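Acidocalcisomal pyrophosphatase (Trypanosoma cruzi, PDB 5CUV) probably hydrolyses inorganic pyrophosphate to phosphate with magnesium as its cofactor. Local coordinates at residues 57-60 and 61-64; 70-73 and 74-77; 99-102 and 103-107; 343-346 and 347-351. All coordinates share one frame; numbering follows the deposited sequence.

Contact 1. Residues 57-60 and 61-64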
loop_
_atom_site.group_PDB
_atom_site.type_symbol
_atom_site.label_atom_id
_atom_site.label_comp_id
_atom_site.label_asym_id
_atom_site.label_seq_id
_atom_site.Cartn_x
_atom_site.Cartn_y
_atom_site.Cartn_z
ATOM N N ASN A 57 41.638 21.170 3.761
ATOM C CA ASN A 57 41.666 19.988 2.842
ATOM C C ASN A 57 40.269 19.557 2.435
ATOM O O ASN A 57 40.029 18.444 1.962
ATOM C CB ASN A 57 42.404 18.786 3.445
ATOM C CG ASN A 57 43.798 19.138 3.897
ATOM O OD1 ASN A 57 44.228 18.711 4.975
ATOM N ND2 ASN A 57 44.515 19.929 3.086
ATOM N N VAL A 58 39.379 20.515 2.606
ATOM C CA VAL A 58 37.974 20.453 2.320
ATOM C C VAL A 58 37.779 21.342 1.078
ATOM O O VAL A 58 38.395 22.385 0.970
ATOM C CB VAL A 58 37.263 21.020 3.551
ATOM C CG1 VAL A 58 36.119 21.923 3.169
ATOM C CG2 VAL A 58 36.862 19.907 4.442
ATOM N N THR A 59 36.959 20.919 0.125
ATOM C CA THR A 59 36.698 21.728 -1.056
ATOM C C THR A 59 35.891 22.939 -0.647
ATOM O O THR A 59 35.285 22.955 0.413
ATOM C CB THR A 59 35.804 21.003 -2.076
ATOM O OG1 THR A 59 34.475 20.892 -1.527
ATOM C CG2 THR A 59 36.372 19.604 -2.436
ATOM N N GLU A 60 35.844 23.951 -1.497
ATOM C CA GLU A 60 35.044 25.121 -1.179
ATOM C C GLU A 60 33.552 24.726 -1.116
ATOM O O GLU A 60 32.786 25.200 -0.247
ATOM C CB GLU A 60 35.179 26.198 -2.255
ATOM C CG GLU A 60 36.581 26.674 -2.579
ATOM C CD GLU A 60 36.545 27.885 -3.506
ATOM O OE1 GLU A 60 37.529 28.613 -3.501
ATOM O OE2 GLU A 60 35.550 28.125 -4.235
ATOM N N PHE A 61 33.124 23.886 -2.056
ATOM C CA PHE A 61 31.725 23.492 -2.057
ATOM C C PHE A 61 31.361 22.979 -0.708
ATOM O O PHE A 61 30.372 23.383 -0.144
ATOM C CB PHE A 61 31.403 22.401 -3.067
ATOM C CG PHE A 61 29.964 22.104 -3.138
ATOM C CD1 PHE A 61 29.118 22.950 -3.833
ATOM C CD2 PHE A 61 29.405 21.081 -2.345
ATOM C CE1 PHE A 61 27.732 22.823 -3.749
ATOM C CE2 PHE A 61 27.984 20.925 -2.225
ATOM C CZ PHE A 61 27.149 21.812 -2.935
ATOM N N ASP A 62 32.185 22.087 -0.206
ATOM C CA ASP A 62 31.971 21.463 1.088
ATOM C C ASP A 62 31.975 22.415 2.267
ATOM O O ASP A 62 31.231 22.215 3.243
ATOM C CB ASP A 62 33.026 20.379 1.324
ATOM C CG ASP A 62 32.680 19.071 0.640
ATOM O OD1 ASP A 62 31.621 18.988 -0.022
ATOM O OD2 ASP A 62 33.476 18.116 0.758
ATOM N N LEU A 63 32.845 23.422 2.176
ATOM C CA LEU A 63 33.000 24.415 3.205
ATOM C C LEU A 63 31.788 25.327 3.173
ATOM O O LEU A 63 31.212 25.606 4.229
ATOM C CB LEU A 63 34.307 25.186 3.007
ATOM C CG LEU A 63 34.498 26.465 3.862
ATOM C CD1 LEU A 63 34.261 26.129 5.329
ATOM C CD2 LEU A 63 35.895 27.075 3.681
ATOM N N VAL A 64 31.369 25.804 2.004
ATOM C CA VAL A 64 30.180 26.651 2.020
ATOM C C VAL A 64 28.862 25.857 2.309
ATOM O O VAL A 64 27.948 26.362 2.949
ATOM C CB VAL A 64 29.991 27.437 0.688
ATOM C CG1 VAL A 64 29.797 26.465 -0.493
ATOM C CG2 VAL A 64 28.786 28.341 0.804
HETATM O O HOH W 1 36.443 18.076 1.006
#
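Thr-59 is the N-cap of helix 60-66, and its hydroxyl reaches forward to take the backbone N-H of Asp-62. The bond from Asp-62 N to Thr-59 OG1 is 2.9 Å long and nearly straight, 165° at the hydrogen. It can form because OG1 sits between the backbone N and the carbonyl carbon of its own residue (chi1 69°), facing the opening turn. The two side chains meet obliquely there. The hydroxyl is also hydrogen-bonded to Asn-33 OD1, so two partners fix its rotation. Behind the cap the regular ladder begins: Leu-63 N donates to Thr-59 O at 3.0 Å, and Val-64 N donates to Glu-60 O. Val-58, one residue before the cap, crosses Leu-63 at about a right angle, its CG1 lying 3.7 Å from Leu-63 CB. Glu-60 turns off elsewhere, to the N-H groups of Leu-50 and Ile-36 and to Arg-82, which ties the helix start to neighbouring parts of the same chain. The carboxylate of Asp-62 meets Arg-366 of the second subunit through OD1, a salt bridge across the interface. Its other oxygen is joined to the cap by a water that accepts from Thr-59 N and donates to Asp-62 OD2, each leg 3.0 Å.

Contact 2. Residues 70-73 and 74-77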
loop_
_atom_site.group_PDB
_atom_site.type_symbol
_atom_site.label_atom_id
_atom_site.label_comp_id
_atom_site.label_asym_id
_atom_site.label_seq_id
_atom_site.Cartn_x
_atom_site.Cartn_y
_atom_site.Cartn_z
ATOM N N GLU A 70 29.649 31.182 8.269
ATOM C CA GLU A 70 29.368 31.899 7.059
ATOM C C GLU A 70 30.691 32.377 6.519
ATOM O O GLU A 70 31.706 32.384 7.226
ATOM C CB GLU A 70 28.501 33.071 7.401
ATOM C CG GLU A 70 27.210 32.593 7.993
ATOM C CD GLU A 70 26.126 32.497 6.956
ATOM O OE1 GLU A 70 25.640 33.591 6.552
ATOM O OE2 GLU A 70 25.785 31.346 6.549
ATOM N N PHE A 71 30.686 32.760 5.253
ATOM C CA PHE A 71 31.889 33.256 4.653
ATOM C C PHE A 71 32.122 34.625 5.237
ATOM O O PHE A 71 31.174 35.348 5.542
ATOM C CB PHE A 71 31.731 33.318 3.134
ATOM C CG PHE A 71 32.162 32.071 2.442
ATOM C CD1 PHE A 71 32.144 30.828 3.126
ATOM C CD2 PHE A 71 32.579 32.109 1.112
ATOM C CE1 PHE A 71 32.545 29.627 2.473
ATOM C CE2 PHE A 71 32.977 30.929 0.447
ATOM C CZ PHE A 71 32.958 29.688 1.128
ATOM N N THR A 72 33.386 34.963 5.440
ATOM C CA THR A 72 33.742 36.286 5.951
ATOM C C THR A 72 33.571 37.261 4.786
ATOM O O THR A 72 33.208 36.865 3.681
ATOM C CB THR A 72 35.228 36.340 6.386
ATOM O OG1 THR A 72 36.064 36.081 5.243
ATOM C CG2 THR A 72 35.509 35.271 7.471
ATOM N N LEU A 73 33.827 38.537 5.030
ATOM C CA LEU A 73 33.729 39.515 3.965
ATOM C C LEU A 73 34.972 39.257 3.118
ATOM O O LEU A 73 34.956 39.385 1.901
ATOM C CB LEU A 73 33.745 40.918 4.542
ATOM C CG LEU A 73 33.569 42.024 3.499
ATOM C CD1 LEU A 73 32.270 41.837 2.711
ATOM C CD2 LEU A 73 33.574 43.354 4.213
ATOM N N SER A 74 36.055 38.867 3.773
ATOM C CA SER A 74 37.278 38.576 3.049
ATOM C C SER A 74 36.994 37.466 2.052
ATOM O O SER A 74 37.407 37.557 0.889
ATOM C CB SER A 74 38.375 38.121 4.016
ATOM O OG SER A 74 39.203 37.115 3.439
HETATM N N MSE A 75 36.284 36.425 2.502
HETATM C CA MSE A 75 35.991 35.299 1.625
HETATM C C MSE A 75 35.007 35.673 0.469
HETATM O O MSE A 75 35.173 35.231 -0.684
HETATM C CB MSE A 75 35.416 34.153 2.457
HETATM C CG MSE A 75 36.417 33.537 3.421
HETATM SE SE MSE A 75 35.696 32.157 4.540
HETATM C CE MSE A 75 35.501 30.772 3.181
ATOM N N GLU A 76 33.995 36.492 0.748
ATOM C CA GLU A 76 33.102 36.878 -0.338
ATOM C C GLU A 76 33.870 37.681 -1.419
ATOM O O GLU A 76 33.665 37.480 -2.612
ATOM C CB GLU A 76 31.937 37.662 0.251
ATOM C CG GLU A 76 31.038 36.783 1.133
ATOM C CD GLU A 76 29.867 37.555 1.762
ATOM O OE1 GLU A 76 30.144 38.468 2.581
ATOM O OE2 GLU A 76 28.676 37.251 1.434
ATOM N N LYS A 77 34.790 38.542 -0.987
ATOM C CA LYS A 77 35.613 39.335 -1.884
ATOM C C LYS A 77 36.327 38.462 -2.882
ATOM O O LYS A 77 36.266 38.692 -4.097
ATOM C CB LYS A 77 36.671 40.082 -1.095
ATOM C CG LYS A 77 37.605 40.978 -1.889
ATOM C CD LYS A 77 37.756 42.289 -1.118
ATOM C CE LYS A 77 38.769 43.265 -1.709
ATOM N NZ LYS A 77 40.173 42.792 -1.573
#
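The methyl of Met-75 lies over the ring of Phe-71: CE is 3.3 Å from the ring centroid and 13° off the ring normal. Residue 75 was modelled as selenomethionine, so the heavy atom is SE and not the natural sulfur. SE is also over the face, 4.4 Å from the same centroid, which makes this a Met-aromatic contact combined with a CH-pi one. The two side chains cross at about a right angle. Met-75 runs out extended past CG and then bends at its third torsion (72°), and that bend turns the methyl in over the ring. Nearer the backbone, Phe-71 CB packs 3.8 Å from Met-75 CB and 4.1 Å from Glu-76 CG, so the ring is held along its stem as well.

Thr-72 N-caps helix 73-87. Its OG1 accepts from Met-75 N at 2.8 Å, while Thr-72 O takes Glu-76 N at 3.1 Å; Lys-77 N to Leu-73 O continues the helical ladder. One residue thus caps the helix while its neighbour, Phe-71, supplies the ring on which the Met-75 side chain lies.

Phe-71 and Met-75 both lean on helix 60-66, the preceding helix, through Leu-63, and on Leu-50. Leu-73 packs against Trp-136 and Cys-140 of helix 132-141, while Val-257 of the third subunit, in strand 257-258 there, touches Phe-71.

Contact 3. Residues 99-102 and 103-107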
loop_
_atom_site.group_PDB
_atom_site.type_symbol
_atom_site.label_atom_id
_atom_site.label_comp_id
_atom_site.label_asym_id
_atom_site.label_seq_id
_atom_site.Cartn_x
_atom_site.Cartn_y
_atom_site.Cartn_z
ATOM N N LYS A 99 28.786 46.600 -18.335
ATOM C CA LYS A 99 29.026 45.225 -17.947
ATOM C C LYS A 99 28.753 45.117 -16.474
ATOM O O LYS A 99 27.973 44.281 -16.047
ATOM C CB LYS A 99 30.457 44.818 -18.264
ATOM C CG LYS A 99 30.558 44.109 -19.586
ATOM C CD LYS A 99 29.488 43.026 -19.691
ATOM C CE LYS A 99 29.533 42.332 -21.046
ATOM N NZ LYS A 99 29.400 43.367 -22.142
ATOM N N ILE A 100 29.407 45.962 -15.699
ATOM C CA ILE A 100 29.193 46.017 -14.266
ATOM C C ILE A 100 27.663 46.033 -14.014
ATOM O O ILE A 100 27.188 45.511 -13.015
ATOM C CB ILE A 100 29.799 47.324 -13.672
ATOM C CG1 ILE A 100 31.337 47.281 -13.743
ATOM C CG2 ILE A 100 29.197 47.579 -12.294
ATOM C CD1 ILE A 100 32.039 46.971 -12.448
ATOM N N GLU A 101 26.893 46.636 -14.915
ATOM C CA GLU A 101 25.445 46.685 -14.728
ATOM C C GLU A 101 24.786 45.327 -15.039
ATOM O O GLU A 101 23.767 44.985 -14.434
ATOM C CB GLU A 101 24.839 47.780 -15.605
ATOM C CG GLU A 101 23.310 47.866 -15.617
ATOM C CD GLU A 101 22.768 48.836 -16.708
ATOM O OE1 GLU A 101 23.183 50.035 -16.717
ATOM O OE2 GLU A 101 21.925 48.388 -17.549
ATOM N N HIS A 102 25.331 44.564 -15.990
ATOM C CA HIS A 102 24.763 43.244 -16.281
ATOM C C HIS A 102 25.159 42.364 -15.104
ATOM O O HIS A 102 24.319 41.656 -14.531
ATOM C CB HIS A 102 25.351 42.624 -17.545
ATOM C CG HIS A 102 24.463 42.709 -18.751
ATOM N ND1 HIS A 102 24.163 43.905 -19.379
ATOM C CD2 HIS A 102 23.913 41.733 -19.519
ATOM C CE1 HIS A 102 23.480 43.663 -20.486
ATOM N NE2 HIS A 102 23.316 42.354 -20.596
HETATM N N MSE A 103 26.452 42.413 -14.764
HETATM C CA MSE A 103 26.978 41.659 -13.630
HETATM C C MSE A 103 26.102 41.899 -12.420
HETATM O O MSE A 103 25.735 40.952 -11.758
HETATM C CB MSE A 103 28.419 42.074 -13.342
HETATM C CG MSE A 103 29.049 41.329 -12.176
HETATM SE SE MSE A 103 30.931 41.630 -11.963
HETATM C CE MSE A 103 31.180 40.659 -10.291
ATOM N N CYS A 104 25.736 43.144 -12.141
ATOM C CA CYS A 104 24.894 43.374 -10.981
ATOM C C CYS A 104 23.551 42.686 -11.062
ATOM O O CYS A 104 23.073 42.131 -10.068
ATOM C CB CYS A 104 24.659 44.861 -10.785
ATOM S SG CYS A 104 25.971 45.690 -9.895
ATOM N N LYS A 105 22.940 42.724 -12.250
ATOM C CA LYS A 105 21.643 42.112 -12.448
ATOM C C LYS A 105 21.850 40.626 -12.436
ATOM O O LYS A 105 20.938 39.835 -12.175
ATOM C CB LYS A 105 21.000 42.589 -13.756
ATOM C CG LYS A 105 20.462 44.046 -13.650
ATOM C CD LYS A 105 19.622 44.501 -14.869
ATOM C CE LYS A 105 19.481 46.058 -14.934
ATOM N NZ LYS A 105 18.781 46.572 -16.171
ATOM N N TYR A 106 23.070 40.215 -12.686
ATOM C CA TYR A 106 23.297 38.805 -12.664
ATOM C C TYR A 106 23.397 38.359 -11.215
ATOM O O TYR A 106 22.944 37.283 -10.901
ATOM C CB TYR A 106 24.568 38.488 -13.407
ATOM C CG TYR A 106 24.931 37.038 -13.468
ATOM C CD1 TYR A 106 24.101 36.103 -14.103
ATOM C CD2 TYR A 106 26.169 36.615 -12.995
ATOM C CE1 TYR A 106 24.524 34.774 -14.279
ATOM C CE2 TYR A 106 26.604 35.307 -13.148
ATOM C CZ TYR A 106 25.787 34.388 -13.793
ATOM O OH TYR A 106 26.272 33.118 -13.936
ATOM N N LEU A 107 23.964 39.188 -10.335
ATOM C CA LEU A 107 24.132 38.816 -8.939
ATOM C C LEU A 107 22.887 38.941 -8.123
ATOM O O LEU A 107 22.909 38.700 -6.907
ATOM C CB LEU A 107 25.209 39.631 -8.284
ATOM C CG LEU A 107 26.548 39.228 -8.869
ATOM C CD1 LEU A 107 27.603 40.209 -8.390
ATOM C CD2 LEU A 107 26.874 37.787 -8.514
#
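Glu-101 runs alongside Lys-105 one turn further on, the two side chains lying side by side and pointing the same way on the surface of helix 97-106. Both are stretched beyond CG. They start from different rotamers, with Glu-101 CG opposite its backbone N (174°) and Lys-105 CG opposite its carbonyl carbon (-74°), and these bring the two charged ends to the same flank. OE2 of Glu-101 stands 3.9 Å from NZ of Lys-105, a long salt bridge. The inner part of the lysine also grazes the backbone, its CG lying 3.5 Å from Glu-101 O.

Underneath runs the usual i to i+4 ladder. Met-103 N donates to Lys-99 O at 2.7 Å, Cys-104 N to Ile-100 O at 2.9 Å, and Lys-105 N to Glu-101 O at 3.3 Å. The rung from Tyr-106 N to His-102 O is weak, Leu-107 N to Met-103 O follows, and helix 97-106 closes at Tyr-106. On the inward face Ile-100 CG2 and Cys-104 SG are 4.4 Å apart.

Helices 73-87, 97-106, 113-123 and 132-141, with the short strand pair 95-96 and 129-130, are consistent with a pair of EF-hands. Met-103, a selenomethionine, goes to Met-83 and Phe-87 of helix 73-87 and to Phe-135 of helix 132-141. Tyr-106 OH is hydrogen-bonded to Thr-38 O.

The helix is therefore two-sided: apolar groups, some carrying sulfur or selenium, fill the inner flank, while the long Glu-101 to Lys-105 salt bridge probably adds only modestly to its stability.

Contact 4. Residues 343-346 and 347-351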
loop_
_atom_site.group_PDB
_atom_site.type_symbol
_atom_site.label_atom_id
_atom_site.label_comp_id
_atom_site.label_asym_id
_atom_site.label_seq_id
_atom_site.Cartn_x
_atom_site.Cartn_y
_atom_site.Cartn_z
ATOM N N PHE A 343 1.382 0.169 -9.457
ATOM C CA PHE A 343 2.350 -0.847 -9.842
ATOM C C PHE A 343 1.858 -1.616 -11.063
ATOM O O PHE A 343 2.617 -2.322 -11.682
ATOM C CB PHE A 343 2.586 -1.806 -8.705
ATOM C CG PHE A 343 2.994 -1.129 -7.448
ATOM C CD1 PHE A 343 4.273 -0.618 -7.311
ATOM C CD2 PHE A 343 2.076 -0.964 -6.397
ATOM C CE1 PHE A 343 4.647 0.058 -6.139
ATOM C CE2 PHE A 343 2.436 -0.288 -5.221
ATOM C CZ PHE A 343 3.725 0.224 -5.090
ATOM N N LEU A 344 0.585 -1.486 -11.418
ATOM C CA LEU A 344 0.094 -2.144 -12.618
ATOM C C LEU A 344 0.311 -1.231 -13.829
ATOM O O LEU A 344 -0.537 -0.390 -14.135
ATOM C CB LEU A 344 -1.375 -2.426 -12.470
ATOM C CG LEU A 344 -1.691 -3.544 -11.503
ATOM C CD1 LEU A 344 -3.195 -3.709 -11.370
ATOM C CD2 LEU A 344 -1.073 -4.821 -12.028
ATOM N N LYS A 345 1.424 -1.393 -14.545
ATOM C CA LYS A 345 1.681 -0.519 -15.688
ATOM C C LYS A 345 1.037 -0.987 -16.996
ATOM O O LYS A 345 0.563 -0.159 -17.774
ATOM C CB LYS A 345 3.186 -0.312 -15.890
ATOM C CG LYS A 345 4.027 0.023 -14.637
ATOM C CD LYS A 345 3.856 1.447 -14.198
ATOM C CE LYS A 345 4.432 1.721 -12.794
ATOM N NZ LYS A 345 5.942 1.651 -12.660
ATOM N N ASP A 346 1.017 -2.283 -17.283
ATOM C CA ASP A 346 0.357 -2.728 -18.520
ATOM C C ASP A 346 -0.267 -4.048 -18.168
ATOM O O ASP A 346 -0.163 -4.456 -17.011
ATOM C CB ASP A 346 1.350 -2.948 -19.679
ATOM C CG ASP A 346 0.727 -2.694 -21.062
ATOM O OD1 ASP A 346 -0.464 -2.971 -21.253
ATOM O OD2 ASP A 346 1.433 -2.203 -21.972
ATOM N N ILE A 347 -0.852 -4.720 -19.176
ATOM C CA ILE A 347 -1.543 -5.983 -19.003
ATOM C C ILE A 347 -0.633 -7.133 -18.536
ATOM O O ILE A 347 -1.126 -8.080 -17.934
ATOM C CB ILE A 347 -2.315 -6.382 -20.294
ATOM C CG1 ILE A 347 -3.382 -7.445 -19.993
ATOM C CG2 ILE A 347 -1.393 -7.032 -21.291
ATOM C CD1 ILE A 347 -4.483 -7.004 -19.104
ATOM N N HIS A 348 0.682 -7.045 -18.773
ATOM C CA HIS A 348 1.608 -8.105 -18.347
ATOM C C HIS A 348 1.846 -8.067 -16.836
ATOM O O HIS A 348 2.276 -9.032 -16.237
ATOM C CB HIS A 348 2.921 -7.954 -19.090
ATOM C CG HIS A 348 2.732 -7.880 -20.567
ATOM N ND1 HIS A 348 2.266 -8.951 -21.306
ATOM C CD2 HIS A 348 2.798 -6.831 -21.425
ATOM C CE1 HIS A 348 2.048 -8.566 -22.552
ATOM N NE2 HIS A 348 2.362 -7.287 -22.652
ATOM N N ASP A 349 1.538 -6.941 -16.218
ATOM C CA ASP A 349 1.728 -6.846 -14.805
ATOM C C ASP A 349 0.639 -7.519 -14.057
ATOM O O ASP A 349 0.825 -7.829 -12.895
ATOM C CB ASP A 349 1.766 -5.398 -14.349
ATOM C CG ASP A 349 2.986 -4.664 -14.871
ATOM O OD1 ASP A 349 4.077 -5.313 -14.843
ATOM O OD2 ASP A 349 2.856 -3.465 -15.303
ATOM N N VAL A 350 -0.496 -7.778 -14.680
ATOM C CA VAL A 350 -1.582 -8.347 -13.906
ATOM C C VAL A 350 -1.309 -9.766 -13.373
ATOM O O VAL A 350 -1.618 -10.062 -12.227
ATOM C CB VAL A 350 -2.896 -8.212 -14.717
ATOM C CG1 VAL A 350 -4.060 -8.906 -14.016
ATOM C CG2 VAL A 350 -3.184 -6.723 -14.891
ATOM N N PRO A 351 -0.691 -10.646 -14.176
ATOM C CA PRO A 351 -0.420 -11.996 -13.671
ATOM C C PRO A 351 0.637 -11.933 -12.587
ATOM O O PRO A 351 0.849 -12.896 -11.881
ATOM C CB PRO A 351 0.097 -12.755 -14.902
ATOM C CG PRO A 351 -0.460 -11.987 -16.044
ATOM C CD PRO A 351 -0.268 -10.537 -15.582
#
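Ile-347 opens the turn with its N-H bonded to the carboxylate just before it, Asp-346 OD1, at 2.7 Å. That oxygen also accepts from Lys-388 N, so it ties the turn to the start of helix 388-412. The ring of His-348 follows at the surface, with Ile-347 CG2 over one face and Asp-346 CB 4.5 Å from its CD2.

Asp-349 comes next. Its CG is opposite the carbonyl carbon (chi1 -67°), which sends the carboxylate back over the preceding loop, where OD2 accepts two backbone N-H groups from opposite faces of its plane. Lys-345 N reaches Asp-349 OD2 on the anti side, 26° out of the plane, in a bent bond of 2.6 Å (131° at the hydrogen). Asp-346 N comes to Asp-349 OD2 from above the plane, at 2.9 Å. Asp-349 N in turn donates to Asp-346 O at 3.1 Å, closing a type I beta turn over 346-349 in the connection between strand 326-335 and helix 350-353 of the pyrophosphatase domain. Leu-344 slides past Asp-349 in the opposite direction, its CD2 3.7 Å from Asp-349 CB. The carbonyl of Leu-344 accepts from Lys-314 of the malate pocket, and Phe-343 stacks on Phe-343 of the second subunit.

Val-350 closes the walk, its CG2 4.0 Å from Leu-344 CD2.

How the contacts relate
Along the chain the contacts come in the order 1, 2, 3, 4. The first three belong to the N-terminal helical part: contact 1 at the start of helix 60-66, contact 2 at the start of helix 73-87, contact 3 near the end of helix 97-106. Contacts 1 and 2 have centres about 14 Å apart and touch, sharing one apolar patch between successive helices. Contact 3 lies about 20 Å from contact 2, centre to centre, without touching it. Contact 4 is in the pyrophosphatase domain, about 47 to 56 Å from the others, centre to centre, near the malate pocket. The first three all meet the third subunit, and contact 1 the second too, consistent with the helical region helping to join the assembly.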